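Local coordinates for L-arabinose ABC transporter, periplasmic L-arabinose-binding protein (Burkholderia thailandensis, PDB 4KZK) that binds beta-D-galactose and probably L-arabinose in the periplasm, probably for delivery to an ABC transporter that takes up the sugar, at residues His139-Ser143 / Leu293-Thr298; Lys38-Lys44 / Ala92-Cys98. Residue numbers count along the deposited sequence, not the author numbering.

Contact 1: His139-Ser143 / Leu293-Thr298. With GAL (beta-D-galactopyranose), chain B.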
loop_
_atom_site.group_PDB
_atom_site.type_symbol
_atom_site.label_atom_id
_atom_site.label_comp_id
_atom_site.label_asym_id
_atom_site.label_seq_id
_atom_site.Cartn_x
_atom_site.Cartn_y
_atom_site.Cartn_z
ATOM N N HIS A 139 -14.606 -2.488 -6.243
ATOM C CA HIS A 139 -13.264 -2.192 -5.757
ATOM C C HIS A 139 -13.204 -2.151 -4.238
ATOM O O HIS A 139 -14.128 -1.675 -3.588
ATOM C CB HIS A 139 -12.813 -0.850 -6.306
ATOM C CG HIS A 139 -11.436 -0.477 -5.869
ATOM N ND1 HIS A 139 -10.312 -1.134 -6.323
ATOM C CD2 HIS A 139 -10.999 0.463 -4.999
ATOM C CE1 HIS A 139 -9.247 -0.633 -5.728
ATOM N NE2 HIS A 139 -9.632 0.348 -4.940
ATOM N N MET A 140 -12.114 -2.640 -3.675
ATOM C CA MET A 140 -11.817 -2.415 -2.269
ATOM C C MET A 140 -10.423 -1.862 -2.149
ATOM O O MET A 140 -9.482 -2.442 -2.704
ATOM C CB MET A 140 -11.929 -3.687 -1.444
ATOM C CG MET A 140 -11.716 -3.427 0.037
ATOM S SD MET A 140 -11.758 -4.867 1.127
ATOM C CE MET A 140 -13.455 -5.412 0.921
ATOM N N GLY A 141 -10.292 -0.723 -1.475
ATOM C CA GLY A 141 -8.978 -0.148 -1.195
ATOM C C GLY A 141 -9.006 0.543 0.134
ATOM O O GLY A 141 -9.968 0.386 0.891
ATOM N N ILE A 142 -7.964 1.316 0.416
ATOM C CA ILE A 142 -7.887 2.025 1.674
ATOM C C ILE A 142 -8.416 3.448 1.506
ATOM O O ILE A 142 -8.400 3.998 0.402
ATOM C CB ILE A 142 -6.459 2.028 2.267
ATOM C CG1 ILE A 142 -5.478 2.931 1.496
ATOM C CG2 ILE A 142 -5.938 0.612 2.345
ATOM C CD1 ILE A 142 -4.128 3.043 2.153
ATOM N N SER A 143 -8.864 4.047 2.609
ATOM C CA SER A 143 -9.242 5.466 2.615
ATOM C C SER A 143 -7.974 6.312 2.631
ATOM O O SER A 143 -7.499 6.751 3.674
ATOM C CB SER A 143 -10.157 5.791 3.810
ATOM O OG SER A 143 -10.781 7.065 3.583
ATOM N N LEU A 293 -9.837 -7.941 5.408
ATOM C CA LEU A 293 -10.846 -7.269 4.577
ATOM C C LEU A 293 -10.464 -7.389 3.097
ATOM O O LEU A 293 -11.270 -7.815 2.275
ATOM C CB LEU A 293 -11.012 -5.806 4.973
ATOM C CG LEU A 293 -11.428 -5.507 6.424
ATOM C CD1 LEU A 293 -11.505 -4.018 6.694
ATOM C CD2 LEU A 293 -12.731 -6.191 6.766
ATOM N N HIS A 294 -9.221 -7.066 2.766
ATOM C CA HIS A 294 -8.772 -7.073 1.373
ATOM C C HIS A 294 -8.586 -8.452 0.757
ATOM O O HIS A 294 -8.611 -8.581 -0.458
ATOM C CB HIS A 294 -7.474 -6.266 1.250
ATOM C CG HIS A 294 -7.660 -4.799 1.462
ATOM N ND1 HIS A 294 -7.060 -3.848 0.662
ATOM C CD2 HIS A 294 -8.371 -4.119 2.394
ATOM C CE1 HIS A 294 -7.393 -2.642 1.096
ATOM N NE2 HIS A 294 -8.198 -2.779 2.136
ATOM N N GLY A 295 -8.395 -9.485 1.581
ATOM C CA GLY A 295 -8.183 -10.853 1.097
ATOM C C GLY A 295 -9.377 -11.760 1.313
ATOM O O GLY A 295 -9.764 -12.491 0.407
ATOM N N TYR A 296 -9.931 -11.754 2.522
ATOM C CA TYR A 296 -11.040 -12.670 2.839
ATOM C C TYR A 296 -12.369 -12.068 2.352
ATOM O O TYR A 296 -13.109 -12.749 1.627
ATOM C CB TYR A 296 -11.012 -13.016 4.340
ATOM C CG TYR A 296 -11.979 -14.076 4.805
ATOM C CD1 TYR A 296 -13.289 -13.758 5.029
ATOM C CD2 TYR A 296 -11.553 -15.374 5.030
ATOM C CE1 TYR A 296 -14.192 -14.709 5.462
ATOM C CE2 TYR A 296 -12.444 -16.358 5.466
ATOM C CZ TYR A 296 -13.766 -16.017 5.673
ATOM O OH TYR A 296 -14.681 -16.958 6.118
ATOM N N ASP A 297 -12.663 -10.813 2.686
ATOM C CA ASP A 297 -13.982 -10.225 2.348
ATOM C C ASP A 297 -14.167 -10.013 0.851
ATOM O O ASP A 297 -15.268 -10.181 0.325
ATOM C CB ASP A 297 -14.252 -8.905 3.078
ATOM C CG ASP A 297 -14.504 -9.102 4.556
ATOM O OD1 ASP A 297 -14.301 -10.225 5.038
ATOM O OD2 ASP A 297 -14.903 -8.125 5.209
ATOM N N THR A 298 -13.104 -9.636 0.156
ATOM C CA THR A 298 -13.182 -9.528 -1.287
ATOM C C THR A 298 -13.502 -10.899 -1.885
ATOM O O THR A 298 -14.357 -11.009 -2.773
ATOM C CB THR A 298 -11.862 -9.034 -1.890
ATOM O OG1 THR A 298 -10.792 -9.862 -1.410
ATOM C CG2 THR A 298 -11.632 -7.557 -1.540
HETATM C C1 GAL B . -1.025 -0.887 -2.735
HETATM C C2 GAL B . 0.399 -0.989 -2.197
HETATM C C3 GAL B . 0.413 -2.020 -1.061
HETATM C C4 GAL B . -0.644 -1.658 -0.021
HETATM C C5 GAL B . -1.998 -1.567 -0.701
HETATM C C6 GAL B . -3.090 -1.146 0.273
HETATM O O1 GAL B . -1.037 0.152 -3.694
HETATM O O2 GAL B . 1.241 -1.396 -3.251
HETATM O O3 GAL B . 1.711 -2.119 -0.462
HETATM O O4 GAL B . -0.309 -0.463 0.640
HETATM O O5 GAL B . -1.931 -0.554 -1.695
HETATM O O6 GAL B . -4.345 -1.063 -0.382
#

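Contact 2: Lys38-Lys44 / Ala92-Cys98. With GAL (beta-D-galactopyranose), chain B.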
loop_
_atom_site.group_PDB
_atom_site.type_symbol
_atom_site.label_atom_id
_atom_site.label_comp_id
_atom_site.label_asym_id
_atom_site.label_seq_id
_atom_site.Cartn_x
_atom_site.Cartn_y
_atom_site.Cartn_z
ATOM N N LYS A 38 -13.858 -21.613 -8.766
ATOM C CA LYS A 38 -12.445 -21.285 -8.793
ATOM C C LYS A 38 -12.305 -19.786 -8.985
ATOM O O LYS A 38 -12.914 -19.219 -9.879
ATOM C CB LYS A 38 -11.793 -22.055 -9.933
ATOM C CG LYS A 38 -10.284 -22.118 -9.882
ATOM C CD LYS A 38 -9.743 -23.000 -10.995
ATOM C CE LYS A 38 -9.826 -24.475 -10.625
ATOM N NZ LYS A 38 -9.593 -25.411 -11.760
ATOM N N ILE A 39 -11.526 -19.155 -8.105
ATOM C CA ILE A 39 -11.330 -17.704 -8.107
ATOM C C ILE A 39 -9.840 -17.407 -8.203
ATOM O O ILE A 39 -9.032 -17.992 -7.464
ATOM C CB ILE A 39 -11.928 -17.056 -6.845
ATOM C CG1 ILE A 39 -13.456 -17.191 -6.868
ATOM C CG2 ILE A 39 -11.549 -15.581 -6.750
ATOM C CD1 ILE A 39 -14.144 -16.781 -5.584
ATOM N N GLY A 40 -9.495 -16.502 -9.115
ATOM C CA GLY A 40 -8.116 -16.027 -9.269
ATOM C C GLY A 40 -7.871 -14.858 -8.358
ATOM O O GLY A 40 -8.780 -14.070 -8.117
ATOM N N PHE A 41 -6.648 -14.749 -7.834
ATOM C CA PHE A 41 -6.252 -13.605 -7.006
ATOM C C PHE A 41 -4.857 -13.210 -7.477
ATOM O O PHE A 41 -3.881 -13.877 -7.182
ATOM C CB PHE A 41 -6.263 -13.953 -5.519
ATOM C CG PHE A 41 -6.471 -12.764 -4.605
ATOM C CD1 PHE A 41 -5.564 -11.703 -4.562
ATOM C CD2 PHE A 41 -7.593 -12.691 -3.789
ATOM C CE1 PHE A 41 -5.783 -10.624 -3.712
ATOM C CE2 PHE A 41 -7.805 -11.615 -2.935
ATOM C CZ PHE A 41 -6.886 -10.563 -2.909
ATOM N N VAL A 42 -4.815 -12.135 -8.245
ATOM C CA VAL A 42 -3.649 -11.740 -9.043
ATOM C C VAL A 42 -3.086 -10.477 -8.425
ATOM O O VAL A 42 -3.817 -9.529 -8.224
ATOM C CB VAL A 42 -4.056 -11.532 -10.524
ATOM C CG1 VAL A 42 -2.882 -11.008 -11.338
ATOM C CG2 VAL A 42 -4.608 -12.854 -11.077
ATOM N N VAL A 43 -1.794 -10.479 -8.092
ATOM C CA VAL A 43 -1.173 -9.348 -7.393
ATOM C C VAL A 43 0.052 -8.778 -8.102
ATOM O O VAL A 43 0.852 -9.511 -8.692
ATOM C CB VAL A 43 -0.789 -9.720 -5.931
ATOM C CG1 VAL A 43 -2.009 -10.216 -5.169
ATOM C CG2 VAL A 43 0.349 -10.736 -5.882
ATOM N N LYS A 44 0.222 -7.465 -8.022
ATOM C CA LYS A 44 1.306 -6.813 -8.742
ATOM C C LYS A 44 2.701 -7.125 -8.202
ATOM O O LYS A 44 3.678 -7.090 -8.954
ATOM C CB LYS A 44 1.103 -5.293 -8.781
ATOM C CG LYS A 44 1.018 -4.634 -7.424
ATOM C CD LYS A 44 0.862 -3.116 -7.496
ATOM C CE LYS A 44 0.895 -2.525 -6.094
ATOM N NZ LYS A 44 0.750 -1.028 -6.019
ATOM N N ALA A 92 -11.634 -20.812 -14.143
ATOM C CA ALA A 92 -12.023 -19.931 -13.060
ATOM C C ALA A 92 -13.250 -19.131 -13.462
ATOM O O ALA A 92 -13.408 -18.788 -14.636
ATOM C CB ALA A 92 -10.870 -18.994 -12.725
ATOM N N GLN A 93 -14.136 -18.846 -12.507
ATOM C CA GLN A 93 -15.316 -18.029 -12.786
ATOM C C GLN A 93 -15.176 -16.590 -12.296
ATOM O O GLN A 93 -16.065 -15.773 -12.506
ATOM C CB GLN A 93 -16.583 -18.653 -12.183
ATOM C CG GLN A 93 -16.875 -20.083 -12.646
ATOM C CD GLN A 93 -16.265 -21.133 -11.731
ATOM O OE1 GLN A 93 -15.587 -20.807 -10.769
ATOM N NE2 GLN A 93 -16.526 -22.402 -12.021
ATOM N N GLY A 94 -14.069 -16.269 -11.638
ATOM C CA GLY A 94 -13.834 -14.903 -11.205
ATOM C C GLY A 94 -12.376 -14.627 -10.935
ATOM O O GLY A 94 -11.608 -15.552 -10.707
ATOM N N VAL A 95 -12.025 -13.342 -10.942
ATOM C CA VAL A 95 -10.663 -12.895 -10.624
ATOM C C VAL A 95 -10.716 -11.574 -9.838
ATOM O O VAL A 95 -11.458 -10.621 -10.183
ATOM C CB VAL A 95 -9.813 -12.738 -11.921
ATOM C CG1 VAL A 95 -10.500 -11.829 -12.931
ATOM C CG2 VAL A 95 -8.386 -12.249 -11.617
ATOM N N ILE A 96 -9.898 -11.530 -8.790
ATOM C CA ILE A 96 -9.638 -10.317 -8.015
ATOM C C ILE A 96 -8.204 -9.922 -8.337
ATOM O O ILE A 96 -7.320 -10.779 -8.332
ATOM C CB ILE A 96 -9.811 -10.589 -6.512
ATOM C CG1 ILE A 96 -11.253 -11.010 -6.188
ATOM C CG2 ILE A 96 -9.413 -9.382 -5.683
ATOM C CD1 ILE A 96 -11.415 -11.723 -4.869
ATOM N N ILE A 97 -7.987 -8.667 -8.683
ATOM C CA ILE A 97 -6.662 -8.260 -9.158
ATOM C C ILE A 97 -6.221 -6.915 -8.583
ATOM O O ILE A 97 -7.015 -5.992 -8.502
ATOM C CB ILE A 97 -6.603 -8.242 -10.707
ATOM C CG1 ILE A 97 -5.192 -7.898 -11.216
ATOM C CG2 ILE A 97 -7.673 -7.322 -11.308
ATOM C CD1 ILE A 97 -4.930 -8.279 -12.655
ATOM N N CYS A 98 -4.953 -6.845 -8.191
ATOM C CA CYS A 98 -4.275 -5.572 -7.973
ATOM C C CYS A 98 -3.282 -5.455 -9.112
ATOM O O CYS A 98 -2.224 -6.074 -9.074
ATOM C CB CYS A 98 -3.554 -5.492 -6.626
ATOM S SG CYS A 98 -2.780 -3.843 -6.419
HETATM C C1 GAL B . -1.025 -0.887 -2.735
HETATM C C2 GAL B . 0.399 -0.989 -2.197
HETATM C C3 GAL B . 0.413 -2.020 -1.061
HETATM C C4 GAL B . -0.644 -1.658 -0.021
HETATM C C5 GAL B . -1.998 -1.567 -0.701
HETATM C C6 GAL B . -3.090 -1.146 0.273
HETATM O O1 GAL B . -1.037 0.152 -3.694
HETATM O O2 GAL B . 1.241 -1.396 -3.251
HETATM O O3 GAL B . 1.711 -2.119 -0.462
HETATM O O4 GAL B . -0.309 -0.463 0.640
HETATM O O5 GAL B . -1.931 -0.554 -1.695
HETATM O O6 GAL B . -4.345 -1.063 -0.382
#

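Contact 1: His139-Ser143 / Leu293-Thr298
A wider, pi-type turn at Leu293-Asp297 marks the helical side of this contact. Within the segment, Leu293 O takes weak bonds from Asp297 N and Thr298 N, each 3.3 Å long, and Met140 SD lies 3.2 Å from that same Leu293 O. No hydrogen bond joins the two segments; the helix lies against the strand through Met140, whose CA-to-CB bond points toward the helix and whose side chain runs out t,t before turning at chi3 (m). Met140 CG sits over one face of the His294 imidazole, a CH-pi contact of 4.3 Å to the ring centroid, while Met140 SD approaches the same ring obliquely. Farther along, Met140 CE reaches Thr298 CG2 at 3.7 Å; Thr298 OG1 is tied back to the helix by a 2.7 Å hydrogen bond to His294 O. His294 CE1 meets Gly141 C at 3.7 Å and Ile142 CG2 at 3.8 Å. Ile142 and His294 both belong to the galactose pocket: Ile142 CG2 is 3.6 Å and His294 CE1 3.7 Å from GAL O6. His294 ND1 is hydrogen-bonded to OD1 of sugar-binding Asp123, and NE2 shares a hydrogen bond with Thr318 OG1. Strand 139-142 runs between strands 118-122 and 315-324; segment 293-298 of helix 291-308 runs nearly antiparallel to it, at 158° between their axes, with helix 49-65 beside the segment at His294 and Tyr296.

Contact 2: Lys38-Lys44 / Ala92-Cys98
Lys38 opens the pairing with two hydrogen bonds to one residue: its N donates to the side-chain Gln93 OE1 at 2.8 Å, and Gln93 N donates to Lys38 O at 2.9 Å. Ile39 CG2 then touches Ile96 CD1 at 4.3 Å, on the face covered by helix 291-308. Gly40 begins the regular parallel pattern, Gly40 N to Gly94 O (2.8 Å) and Ile96 N to Gly40 O (2.9 Å). Phe41 turns its ring so that Ile96 CG2 lies over one face, 4.0 Å from the centroid, a CH-pi contact; the ring also meets Trp55 of helix 49-65. Val42 repeats the pattern, with Val42 N to Ile96 O at 2.8 Å and Cys98 N to Val42 O at 2.9 Å, and places CG1 3.7 Å from Ile97 CD1 on the opposite face, where helix 77-89 packs. Val43 returns to the Phe41 face, against helix 49-65. Lys44 leaves the strand end fully extended beyond chi1, its CD 3.9 Å from Cys98 SG, and Lys44 NZ donates to GAL O2 (2.8 Å) and GAL O1 (3.2 Å) while forming a salt bridge with Asp124. An apolar, backbone-bonded parallel pair ends in a charged tip at the carboxy ends of its strands, the usual binding site in an alpha/beta fold: backbone bonds and apolar faces join the strands, and the Lys44 amine, shared with Asp124, recognises sugar hydroxyls.

From the N terminus, strand 38-43 enters first; the chain passes through helix 49-65, edge strand 68-73 and helix 77-89 before strand 94-98 returns beside it, so contact 2 closes a loop of 47 residues. Contact 1 opens afterwards, at strand 139-142, and closes after 149 intervening residues, when the chain has built most of the other lobe and come back as helix 291-308. The two are in series, neither nested nor crossed. They meet where that helix packs on the sheet: His294 O lies 3.6 Å from Phe41 CZ, and Thr298 O 3.7 Å from Ile96 CD1. Contact 2 pairs strands within the N-terminal lobe, contact 1 adds the late helix to it, and both reach the galactose.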